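Local coordinates for protein spaetzle C-106 (Drosophila melanogaster, PDB 4LXR) that acts as a disulfide-linked dimeric cytokine that binds and activates the Toll receptor in embryonic dorsal-ventral patterning and antifungal immunity, at residues C[11-17]-C[42-48]; C[68-74]-C[94-100]. The contacts are given in a common frame with arbitrary orientation. Numbering follows the deposited sequence.

Overall arrangement
This cystine-knot cytokine illustrates how two-stranded sheets joined by a disulfide can differ in setting: both touch the second subunit, contact 1 also Toll. Contact 1 pairs strands 12-16 and 43-47 near the surface; its Arg-11/Glu-48 end meets Toll, while Arg-14, Glu-45 and Gln-43 meet the second subunit. Contact 2 pairs strands 67-73 and 95-102 and is more buried. Both rest on backbone hydrogen bonds; to these the regular first adds two salt bridges, the bulged second cation-pi and CH-pi contacts and the interchain Cys-98. Their centres lie about 9 Å apart. The Cys-47 to Cys-99 disulfide (SG to SG 2.1 Å) joins them, and Gln-70 OE1 lies 2.9 Å from Cys-47 N, a probable hydrogen bond.

Contact 1: C[11-17]-C[42-48]; sequences RSIRKLV and IQIEECE
Two extended strands, 12-16 and 43-47, run antiparallel, their axes 4.6 Å apart at closest and 161° between N-to-C directions. Ile-13 with Glu-46 and Lys-15 with Ile-44 are hydrogen-bonded pairs; Ser-12 with Cys-47, Arg-14 with Glu-45 and Leu-16 with Gln-43 are non-hydrogen-bonded pairs, with CA atoms 4.4, 4.5 and 4.2 Å apart. The bonds are Ile-13 N to Glu-46 O 3.0 Å, Glu-46 N to Ile-13 O 3.2 Å, Lys-15 N to Ile-44 O 3.0 Å and Ile-44 N to Lys-15 O 2.9 Å. Pairing extends past both ends through Glu-48 N to Arg-11 O at 2.8 Å and a short Val-17 N to Ile-42 O bond of 2.5 Å. In this cystine-knot cytokine the two-stranded antiparallel sheet touches the receptor: Leu-16 N hydrogen-bonds to Glu-26 of Toll, and Ile-13 packs on Arg-79 of Toll. One face carries Arg-14, Leu-16, Gln-43 and Glu-45. Arg-14, with chi1 m and chi3 p, curls so that NH1 reaches Glu-45 OE2 at 3.0 Å, a salt bridge; its NH2 bonds Tyr-72 O of the second subunit, whose Lys-100 also pairs with Glu-45. Leu-16 CD2 touches Gln-43 CB at 3.6 Å. On the other face Ile-13, Lys-15, Ile-44 and Glu-46 line up, and Val-17 CG2 meets Ile-44 CD1 at 3.7 Å. Just before strand 12-16, an extended Arg-11 makes a weak salt bridge from NH2 to Glu-48 OE2 at 3.4 Å, while Glu-48 OE1 pairs with Arg-78 of Toll.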
ATOM      1  N   ARG C  11     -21.197   6.883 -16.045  1.00 35.41           N
ATOM      2  CA  ARG C  11     -22.640   6.959 -15.897  1.00 36.62           C
ATOM      3  C   ARG C  11     -23.159   5.735 -15.147  1.00 47.45           C
ATOM      4  O   ARG C  11     -22.803   4.595 -15.473  1.00 41.31           O
ATOM      5  CB  ARG C  11     -23.303   7.019 -17.258  1.00 40.61           C
ATOM      6  CG  ARG C  11     -22.977   8.258 -18.066  1.00 48.76           C
ATOM      7  CD  ARG C  11     -23.902   8.304 -19.247  1.00 50.88           C
ATOM      8  NE  ARG C  11     -23.662   9.463 -20.090  1.00 53.35           N
ATOM      9  CZ  ARG C  11     -24.541   9.932 -20.964  1.00 49.03           C
ATOM     10  NH1 ARG C  11     -24.239  10.987 -21.704  1.00 51.17           N
ATOM     11  NH2 ARG C  11     -25.726   9.347 -21.091  1.00 49.90           N
ATOM     12  N   SER C  12     -24.014   5.984 -14.159  1.00 38.35           N
ATOM     13  CA  SER C  12     -24.643   4.920 -13.399  1.00 48.75           C
ATOM     14  C   SER C  12     -26.092   5.258 -13.055  1.00 52.42           C
ATOM     15  O   SER C  12     -26.472   6.433 -12.971  1.00 50.12           O
ATOM     16  CB  SER C  12     -23.873   4.683 -12.110  1.00 44.95           C
ATOM     17  OG  SER C  12     -23.970   5.824 -11.274  1.00 50.29           O
ATOM     18  N   ILE C  13     -26.876   4.207 -12.834  1.00 46.21           N
ATOM     19  CA  ILE C  13     -28.262   4.307 -12.407  1.00 53.34           C
ATOM     20  C   ILE C  13     -28.406   3.782 -10.985  1.00 52.84           C
ATOM     21  O   ILE C  13     -28.120   2.615 -10.726  1.00 48.10           O
ATOM     22  CB  ILE C  13     -29.159   3.430 -13.301  1.00 58.03           C
ATOM     23  CG1 ILE C  13     -28.897   3.725 -14.781  1.00 64.76           C
ATOM     24  CG2 ILE C  13     -30.629   3.614 -12.938  1.00 58.54           C
ATOM     25  CD1 ILE C  13     -29.483   2.676 -15.725  1.00 66.22           C
ATOM     26  N   ARG C  14     -28.842   4.630 -10.058  1.00 54.89           N
ATOM     27  CA  ARG C  14     -29.146   4.162  -8.705  1.00 53.02           C
ATOM     28  C   ARG C  14     -30.609   3.772  -8.635  1.00 51.80           C
ATOM     29  O   ARG C  14     -31.460   4.492  -9.142  1.00 54.68           O
ATOM     30  CB  ARG C  14     -28.855   5.247  -7.661  1.00 58.11           C
ATOM     31  CG  ARG C  14     -27.386   5.615  -7.532  1.00 62.39           C
ATOM     32  CD  ARG C  14     -27.153   6.713  -6.496  1.00 68.37           C
ATOM     33  NE  ARG C  14     -27.432   6.289  -5.125  1.00 73.41           N
ATOM     34  CZ  ARG C  14     -26.573   5.621  -4.356  1.00 79.14           C
ATOM     35  NH1 ARG C  14     -25.376   5.278  -4.820  1.00 77.09           N
ATOM     36  NH2 ARG C  14     -26.913   5.285  -3.120  1.00 82.15           N
ATOM     37  N   LYS C  15     -30.916   2.634  -8.023  1.00 52.36           N
ATOM     38  CA  LYS C  15     -32.321   2.261  -7.842  1.00 58.77           C
ATOM     39  C   LYS C  15     -32.575   1.327  -6.664  1.00 59.18           C
ATOM     40  O   LYS C  15     -31.662   0.664  -6.167  1.00 57.13           O
ATOM     41  CB  LYS C  15     -32.906   1.660  -9.127  1.00 64.98           C
ATOM     42  CG  LYS C  15     -32.348   0.309  -9.524  1.00 65.97           C
ATOM     43  CD  LYS C  15     -32.995  -0.188 -10.810  1.00 70.04           C
ATOM     44  CE  LYS C  15     -32.362  -1.484 -11.299  1.00 70.68           C
ATOM     45  NZ  LYS C  15     -32.975  -1.957 -12.572  1.00 69.15           N
ATOM     46  N   LEU C  16     -33.827   1.289  -6.219  1.00 62.76           N
ATOM     47  CA  LEU C  16     -34.246   0.361  -5.177  1.00 68.43           C
ATOM     48  C   LEU C  16     -34.629  -0.996  -5.767  1.00 78.60           C
ATOM     49  O   LEU C  16     -35.211  -1.067  -6.850  1.00 83.49           O
ATOM     50  CB  LEU C  16     -35.438   0.932  -4.408  1.00 72.54           C
ATOM     51  CG  LEU C  16     -35.147   2.031  -3.391  1.00 69.07           C
ATOM     52  CD1 LEU C  16     -36.423   2.395  -2.641  1.00 59.20           C
ATOM     53  CD2 LEU C  16     -34.058   1.568  -2.438  1.00 61.72           C
ATOM     54  N   VAL C  17     -34.300  -2.072  -5.057  1.00 80.58           N
ATOM     55  CA  VAL C  17     -34.723  -3.412  -5.456  1.00 81.63           C
ATOM     56  C   VAL C  17     -35.276  -4.178  -4.260  1.00 90.20           C
ATOM     57  O   VAL C  17     -36.425  -4.627  -4.273  1.00103.51           O
ATOM     58  CB  VAL C  17     -33.573  -4.225  -6.093  1.00 73.88           C
ATOM     59  CG1 VAL C  17     -34.077  -5.587  -6.543  1.00 75.51           C
ATOM     60  CG2 VAL C  17     -32.974  -3.479  -7.269  1.00 71.04           C
ATOM     61  N   ILE C  42     -33.516  -2.827  -1.001  1.00 87.69           N
ATOM     62  CA  ILE C  42     -32.074  -2.741  -1.225  1.00 79.05           C
ATOM     63  C   ILE C  42     -31.757  -1.836  -2.418  1.00 81.34           C
ATOM     64  O   ILE C  42     -32.303  -2.020  -3.507  1.00 82.97           O
ATOM     65  CB  ILE C  42     -31.478  -4.146  -1.468  1.00 75.47           C
ATOM     66  CG1 ILE C  42     -30.079  -4.059  -2.087  1.00 72.47           C
ATOM     67  CG2 ILE C  42     -32.406  -4.964  -2.359  1.00 75.19           C
ATOM     68  CD1 ILE C  42     -29.003  -3.557  -1.142  1.00 72.90           C
ATOM     69  N   GLN C  43     -30.884  -0.853  -2.218  1.00 73.42           N
ATOM     70  CA  GLN C  43     -30.509   0.009  -3.324  1.00 71.58           C
ATOM     71  C   GLN C  43     -29.177  -0.390  -3.950  1.00 69.74           C
ATOM     72  O   GLN C  43     -28.233  -0.792  -3.265  1.00 72.17           O
ATOM     73  CB  GLN C  43     -30.524   1.488  -2.931  1.00 75.57           C
ATOM     74  CG  GLN C  43     -29.306   1.981  -2.189  1.00 74.89           C
ATOM     75  CD  GLN C  43     -29.295   3.495  -2.067  1.00 76.47           C
ATOM     76  OE1 GLN C  43     -29.888   4.204  -2.891  1.00 72.74           O
ATOM     77  NE2 GLN C  43     -28.632   3.998  -1.027  1.00 77.67           N
ATOM     78  N   ILE C  44     -29.121  -0.290  -5.270  1.00 56.99           N
ATOM     79  CA  ILE C  44     -27.962  -0.727  -6.017  1.00 54.58           C
ATOM     80  C   ILE C  44     -27.521   0.373  -6.963  1.00 51.42           C
ATOM     81  O   ILE C  44     -28.301   1.262  -7.293  1.00 55.84           O
ATOM     82  CB  ILE C  44     -28.281  -1.990  -6.834  1.00 52.36           C
ATOM     83  CG1 ILE C  44     -29.267  -1.661  -7.960  1.00 54.28           C
ATOM     84  CG2 ILE C  44     -28.841  -3.066  -5.933  1.00 44.70           C
ATOM     85  CD1 ILE C  44     -29.685  -2.864  -8.777  1.00 56.30           C
ATOM     86  N   GLU C  45     -26.259   0.325  -7.375  1.00 49.42           N
ATOM     87  CA  GLU C  45     -25.777   1.203  -8.430  1.00 44.73           C
ATOM     88  C   GLU C  45     -25.140   0.379  -9.533  1.00 39.66           C
ATOM     89  O   GLU C  45     -24.227  -0.408  -9.271  1.00 46.64           O
ATOM     90  CB  GLU C  45     -24.777   2.223  -7.888  1.00 50.88           C
ATOM     91  CG  GLU C  45     -24.309   3.232  -8.944  1.00 54.00           C
ATOM     92  CD  GLU C  45     -23.483   4.351  -8.348  1.00 56.33           C
ATOM     93  OE1 GLU C  45     -22.313   4.539  -8.767  1.00 50.40           O
ATOM     94  OE2 GLU C  45     -24.017   5.036  -7.449  1.00 60.45           O
ATOM     95  N   GLU C  46     -25.629   0.550 -10.759  1.00 40.19           N
ATOM     96  CA  GLU C  46     -25.123  -0.203 -11.906  1.00 42.49           C
ATOM     97  C   GLU C  46     -24.577   0.725 -12.963  1.00 43.61           C
ATOM     98  O   GLU C  46     -25.132   1.795 -13.176  1.00 48.25           O
ATOM     99  CB  GLU C  46     -26.229  -1.038 -12.548  1.00 41.02           C
ATOM    100  CG  GLU C  46     -26.631  -2.264 -11.770  1.00 55.39           C
ATOM    101  CD  GLU C  46     -27.665  -3.088 -12.505  1.00 60.62           C
ATOM    102  OE1 GLU C  46     -28.655  -2.498 -12.987  1.00 61.51           O
ATOM    103  OE2 GLU C  46     -27.482  -4.324 -12.605  1.00 63.32           O
ATOM    104  N   CYS C  47     -23.499   0.311 -13.628  1.00 35.63           N
ATOM    105  CA  CYS C  47     -22.975   1.062 -14.757  1.00 37.33           C
ATOM    106  C   CYS C  47     -24.061   1.171 -15.836  1.00 44.09           C
ATOM    107  O   CYS C  47     -24.741   0.189 -16.133  1.00 45.96           O
ATOM    108  CB  CYS C  47     -21.722   0.394 -15.331  1.00 38.44           C
ATOM    109  SG  CYS C  47     -20.287   0.337 -14.204  1.00 47.64           S
ATOM    110  N   GLU C  48     -24.220   2.366 -16.406  1.00 58.35           N
ATOM    111  CA  GLU C  48     -25.235   2.594 -17.430  1.00 64.72           C
ATOM    112  C   GLU C  48     -24.931   1.783 -18.687  1.00 75.83           C
ATOM    113  O   GLU C  48     -25.847   1.350 -19.387  1.00 86.05           O
ATOM    114  CB  GLU C  48     -25.376   4.087 -17.760  1.00 58.28           C
ATOM    115  CG  GLU C  48     -26.682   4.443 -18.464  1.00 73.32           C
ATOM    116  CD  GLU C  48     -26.745   5.894 -18.914  1.00 76.10           C
ATOM    117  OE1 GLU C  48     -27.181   6.760 -18.119  1.00 73.83           O
ATOM    118  OE2 GLU C  48     -26.361   6.163 -20.072  1.00 77.04           O
TER

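Contact 2: C[68-74]-C[94-100]; sequences CKQHYTQ and KIPSCCK
Lys-94 folds back over the Tyr-72 ring, chi3 and chi4 both p, so that NZ sits 3.5 Å from the ring centroid and 20° off its normal, a cation-pi contact, while CE makes a CH-pi contact at 4.0 Å. The Tyr-72 ring (chi1 m) also brings CE1 to within 4.0 Å of Pro-96 CG. On the other face of the sheet, Lys-100 CE lies 3.6 Å from the His-71 ring centroid, a second CH-pi contact; the Lys-100 ammonium forms a salt bridge with Glu-45 of the second subunit. Between these two faces strands 68-73 and 95-100 run antiparallel, their axes 4.3 Å apart at closest and 127° between N-to-C directions. Lys-69 pairs with Lys-100 (Lys-69 N to Lys-100 O 2.8 Å, Lys-100 N to Lys-69 O 3.0 Å), Gln-70 with Cys-99, and His-71 with Cys-98 (His-71 N to Cys-98 O 2.8 Å). The register then slips by one: Ser-97, with psi near -24°, is an extra residue, and Ser-97 N bonds His-71 O at 2.8 Å, forming a beta bulge. Tyr-72 consequently faces Pro-96, which has no amide proton to offer, at a non-hydrogen-bonded position. Thr-73 and Ile-95 close the pair, Thr-73 N to Ile-95 O 2.8 Å and Ile-95 N to Thr-73 O 2.7 Å. Within the bulge, Cys-98 forms a disulfide with Cys-98 of the second subunit; Cys-99 is disulfide-bonded to Cys-47 and Cys-68 to Cys-10. A two-stranded antiparallel sheet carrying knot cysteines, here next to an interchain cysteine, fits the cystine-knot fold of Spaetzle as a disulfide-linked dimer.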
ATOM      1  N   CYS C  68     -15.096   2.040 -17.765  1.00 41.37           N
ATOM      2  CA  CYS C  68     -16.017   2.000 -16.647  1.00 36.22           C
ATOM      3  C   CYS C  68     -16.232   0.547 -16.217  1.00 47.85           C
ATOM      4  O   CYS C  68     -16.514  -0.325 -17.040  1.00 53.54           O
ATOM      5  CB  CYS C  68     -17.328   2.694 -17.020  1.00 34.84           C
ATOM      6  SG  CYS C  68     -17.148   4.518 -17.142  1.00 36.82           S
ATOM      7  N   LYS C  69     -16.071   0.289 -14.925  1.00 39.89           N
ATOM      8  CA  LYS C  69     -16.221  -1.054 -14.385  1.00 48.33           C
ATOM      9  C   LYS C  69     -17.274  -1.116 -13.293  1.00 43.57           C
ATOM     10  O   LYS C  69     -17.418  -0.188 -12.491  1.00 43.93           O
ATOM     11  CB  LYS C  69     -14.892  -1.556 -13.822  1.00 49.15           C
ATOM     12  CG  LYS C  69     -13.795  -1.624 -14.858  1.00 56.63           C
ATOM     13  CD  LYS C  69     -14.169  -2.574 -15.980  1.00 60.01           C
ATOM     14  CE  LYS C  69     -13.164  -3.693 -16.077  1.00 63.75           C
ATOM     15  NZ  LYS C  69     -11.789  -3.121 -16.095  1.00 68.61           N
ATOM     16  N   GLN C  70     -18.002  -2.223 -13.269  1.00 43.40           N
ATOM     17  CA  GLN C  70     -19.012  -2.457 -12.254  1.00 45.04           C
ATOM     18  C   GLN C  70     -18.356  -2.951 -10.967  1.00 51.71           C
ATOM     19  O   GLN C  70     -17.564  -3.888 -10.996  1.00 49.50           O
ATOM     20  CB  GLN C  70     -20.010  -3.504 -12.750  1.00 43.86           C
ATOM     21  CG  GLN C  70     -21.106  -3.827 -11.749  1.00 43.22           C
ATOM     22  CD  GLN C  70     -22.031  -2.651 -11.526  1.00 50.82           C
ATOM     23  OE1 GLN C  70     -22.681  -2.173 -12.459  1.00 53.36           O
ATOM     24  NE2 GLN C  70     -22.088  -2.168 -10.290  1.00 48.55           N
ATOM     25  N   HIS C  71     -18.683  -2.325  -9.839  1.00 54.02           N
ATOM     26  CA  HIS C  71     -18.215  -2.836  -8.553  1.00 53.46           C
ATOM     27  C   HIS C  71     -19.317  -3.447  -7.712  1.00 57.63           C
ATOM     28  O   HIS C  71     -20.494  -3.072  -7.826  1.00 58.08           O
ATOM     29  CB  HIS C  71     -17.502  -1.762  -7.747  1.00 49.68           C
ATOM     30  CG  HIS C  71     -16.050  -1.658  -8.065  1.00 66.21           C
ATOM     31  ND1 HIS C  71     -15.086  -1.484  -7.097  1.00 78.19           N
ATOM     32  CD2 HIS C  71     -15.397  -1.713  -9.249  1.00 69.93           C
ATOM     33  CE1 HIS C  71     -13.897  -1.431  -7.674  1.00 85.26           C
ATOM     34  NE2 HIS C  71     -14.060  -1.566  -8.979  1.00 77.20           N
ATOM     35  N   TYR C  72     -18.911  -4.365  -6.842  1.00 49.59           N
ATOM     36  CA  TYR C  72     -19.845  -5.164  -6.069  1.00 59.06           C
ATOM     37  C   TYR C  72     -19.543  -5.155  -4.575  1.00 63.97           C
ATOM     38  O   TYR C  72     -18.402  -4.972  -4.143  1.00 62.10           O
ATOM     39  CB  TYR C  72     -19.845  -6.609  -6.576  1.00 56.42           C
ATOM     40  CG  TYR C  72     -20.261  -6.771  -8.027  1.00 56.40           C
ATOM     41  CD1 TYR C  72     -21.599  -6.918  -8.374  1.00 56.51           C
ATOM     42  CD2 TYR C  72     -19.314  -6.792  -9.049  1.00 52.00           C
ATOM     43  CE1 TYR C  72     -21.982  -7.078  -9.696  1.00 58.91           C
ATOM     44  CE2 TYR C  72     -19.694  -6.950 -10.377  1.00 50.65           C
ATOM     45  CZ  TYR C  72     -21.026  -7.095 -10.691  1.00 55.84           C
ATOM     46  OH  TYR C  72     -21.413  -7.247 -12.004  1.00 58.63           O
ATOM     47  N   THR C  73     -20.596  -5.345  -3.793  1.00 68.13           N
ATOM     48  CA  THR C  73     -20.481  -5.611  -2.370  1.00 69.64           C
ATOM     49  C   THR C  73     -21.016  -7.028  -2.144  1.00 68.02           C
ATOM     50  O   THR C  73     -22.002  -7.419  -2.767  1.00 64.51           O
ATOM     51  CB  THR C  73     -21.280  -4.572  -1.554  1.00 63.72           C
ATOM     52  OG1 THR C  73     -20.664  -3.288  -1.691  1.00 57.10           O
ATOM     53  CG2 THR C  73     -21.323  -4.950  -0.084  1.00 63.50           C
ATOM     54  N   GLN C  74     -20.354  -7.803  -1.286  1.00 77.97           N
ATOM     55  CA  GLN C  74     -20.772  -9.184  -1.023  1.00 84.01           C
ATOM     56  C   GLN C  74     -21.497  -9.333   0.313  1.00 77.22           C
ATOM     57  O   GLN C  74     -21.256  -8.566   1.247  1.00 71.92           O
ATOM     58  CB  GLN C  74     -19.575 -10.138  -1.080  1.00 91.43           C
ATOM     59  CG  GLN C  74     -18.875 -10.184  -2.437  1.00 95.31           C
ATOM     60  CD  GLN C  74     -18.271 -11.546  -2.736  1.00 96.59           C
ATOM     61  OE1 GLN C  74     -18.476 -12.505  -1.991  1.00102.38           O
ATOM     62  NE2 GLN C  74     -17.523 -11.638  -3.832  1.00 92.03           N
ATOM     63  N   LYS C  94     -23.533 -10.963  -3.956  1.00 69.03           N
ATOM     64  CA  LYS C  94     -23.064  -9.833  -4.766  1.00 78.82           C
ATOM     65  C   LYS C  94     -24.154  -8.802  -5.068  1.00 76.38           C
ATOM     66  O   LYS C  94     -25.180  -9.121  -5.675  1.00 81.73           O
ATOM     67  CB  LYS C  94     -22.450 -10.322  -6.084  1.00 84.92           C
ATOM     68  CG  LYS C  94     -21.117 -11.052  -5.944  1.00 87.72           C
ATOM     69  CD  LYS C  94     -20.746 -11.749  -7.248  1.00 88.09           C
ATOM     70  CE  LYS C  94     -20.668 -10.769  -8.419  1.00 81.94           C
ATOM     71  NZ  LYS C  94     -19.388 -10.004  -8.430  1.00 76.67           N
ATOM     72  N   ILE C  95     -23.913  -7.564  -4.650  1.00 75.67           N
ATOM     73  CA  ILE C  95     -24.795  -6.442  -4.959  1.00 70.27           C
ATOM     74  C   ILE C  95     -24.005  -5.370  -5.715  1.00 58.58           C
ATOM     75  O   ILE C  95     -22.993  -4.891  -5.212  1.00 56.98           O
ATOM     76  CB  ILE C  95     -25.367  -5.813  -3.661  1.00 74.64           C
ATOM     77  CG1 ILE C  95     -26.161  -6.844  -2.859  1.00 83.84           C
ATOM     78  CG2 ILE C  95     -26.241  -4.617  -3.974  1.00 66.51           C
ATOM     79  CD1 ILE C  95     -27.443  -7.292  -3.530  1.00 88.51           C
ATOM     80  N   PRO C  96     -24.452  -5.002  -6.932  1.00 60.56           N
ATOM     81  CA  PRO C  96     -23.810  -3.885  -7.644  1.00 48.04           C
ATOM     82  C   PRO C  96     -23.853  -2.651  -6.753  1.00 46.48           C
ATOM     83  O   PRO C  96     -24.941  -2.286  -6.305  1.00 49.17           O
ATOM     84  CB  PRO C  96     -24.702  -3.692  -8.871  1.00 51.41           C
ATOM     85  CG  PRO C  96     -25.372  -5.009  -9.065  1.00 57.78           C
ATOM     86  CD  PRO C  96     -25.583  -5.565  -7.688  1.00 53.10           C
ATOM     87  N   SER C  97     -22.699  -2.050  -6.467  1.00 45.18           N
ATOM     88  CA  SER C  97     -22.623  -1.025  -5.430  1.00 57.63           C
ATOM     89  C   SER C  97     -22.178   0.339  -5.948  1.00 49.48           C
ATOM     90  O   SER C  97     -22.463   1.357  -5.317  1.00 50.07           O
ATOM     91  CB  SER C  97     -21.718  -1.478  -4.278  1.00 47.55           C
ATOM     92  OG  SER C  97     -20.446  -1.863  -4.764  1.00 75.06           O
ATOM     93  N   CYS C  98     -21.467   0.339  -7.074  1.00 47.72           N
ATOM     94  CA  CYS C  98     -21.114   1.563  -7.797  1.00 49.76           C
ATOM     95  C   CYS C  98     -20.361   1.265  -9.092  1.00 44.73           C
ATOM     96  O   CYS C  98     -19.933   0.132  -9.329  1.00 41.86           O
ATOM     97  CB  CYS C  98     -20.294   2.536  -6.932  1.00 56.14           C
ATOM     98  SG  CYS C  98     -18.635   1.995  -6.519  1.00 75.61           S
ATOM     99  N   CYS C  99     -20.199   2.306  -9.908  1.00 38.53           N
ATOM    100  CA  CYS C  99     -19.523   2.223 -11.194  1.00 40.85           C
ATOM    101  C   CYS C  99     -18.315   3.138 -11.156  1.00 36.28           C
ATOM    102  O   CYS C  99     -18.430   4.322 -10.857  1.00 41.75           O
ATOM    103  CB  CYS C  99     -20.471   2.681 -12.304  1.00 50.41           C
ATOM    104  SG  CYS C  99     -19.920   2.347 -13.991  1.00 37.84           S
ATOM    105  N   LYS C 100     -17.139   2.605 -11.439  1.00 45.16           N
ATOM    106  CA  LYS C 100     -15.939   3.425 -11.301  1.00 46.37           C
ATOM    107  C   LYS C 100     -15.058   3.306 -12.520  1.00 38.06           C
ATOM    108  O   LYS C 100     -15.077   2.288 -13.214  1.00 37.59           O
ATOM    109  CB  LYS C 100     -15.141   3.028 -10.051  1.00 43.99           C
ATOM    110  CG  LYS C 100     -15.959   3.038  -8.771  1.00 49.15           C
ATOM    111  CD  LYS C 100     -15.083   3.181  -7.520  1.00 52.93           C
ATOM    112  CE  LYS C 100     -14.419   1.880  -7.127  1.00 54.87           C
ATOM    113  NZ  LYS C 100     -13.524   2.107  -5.959  1.00 63.44           N
TER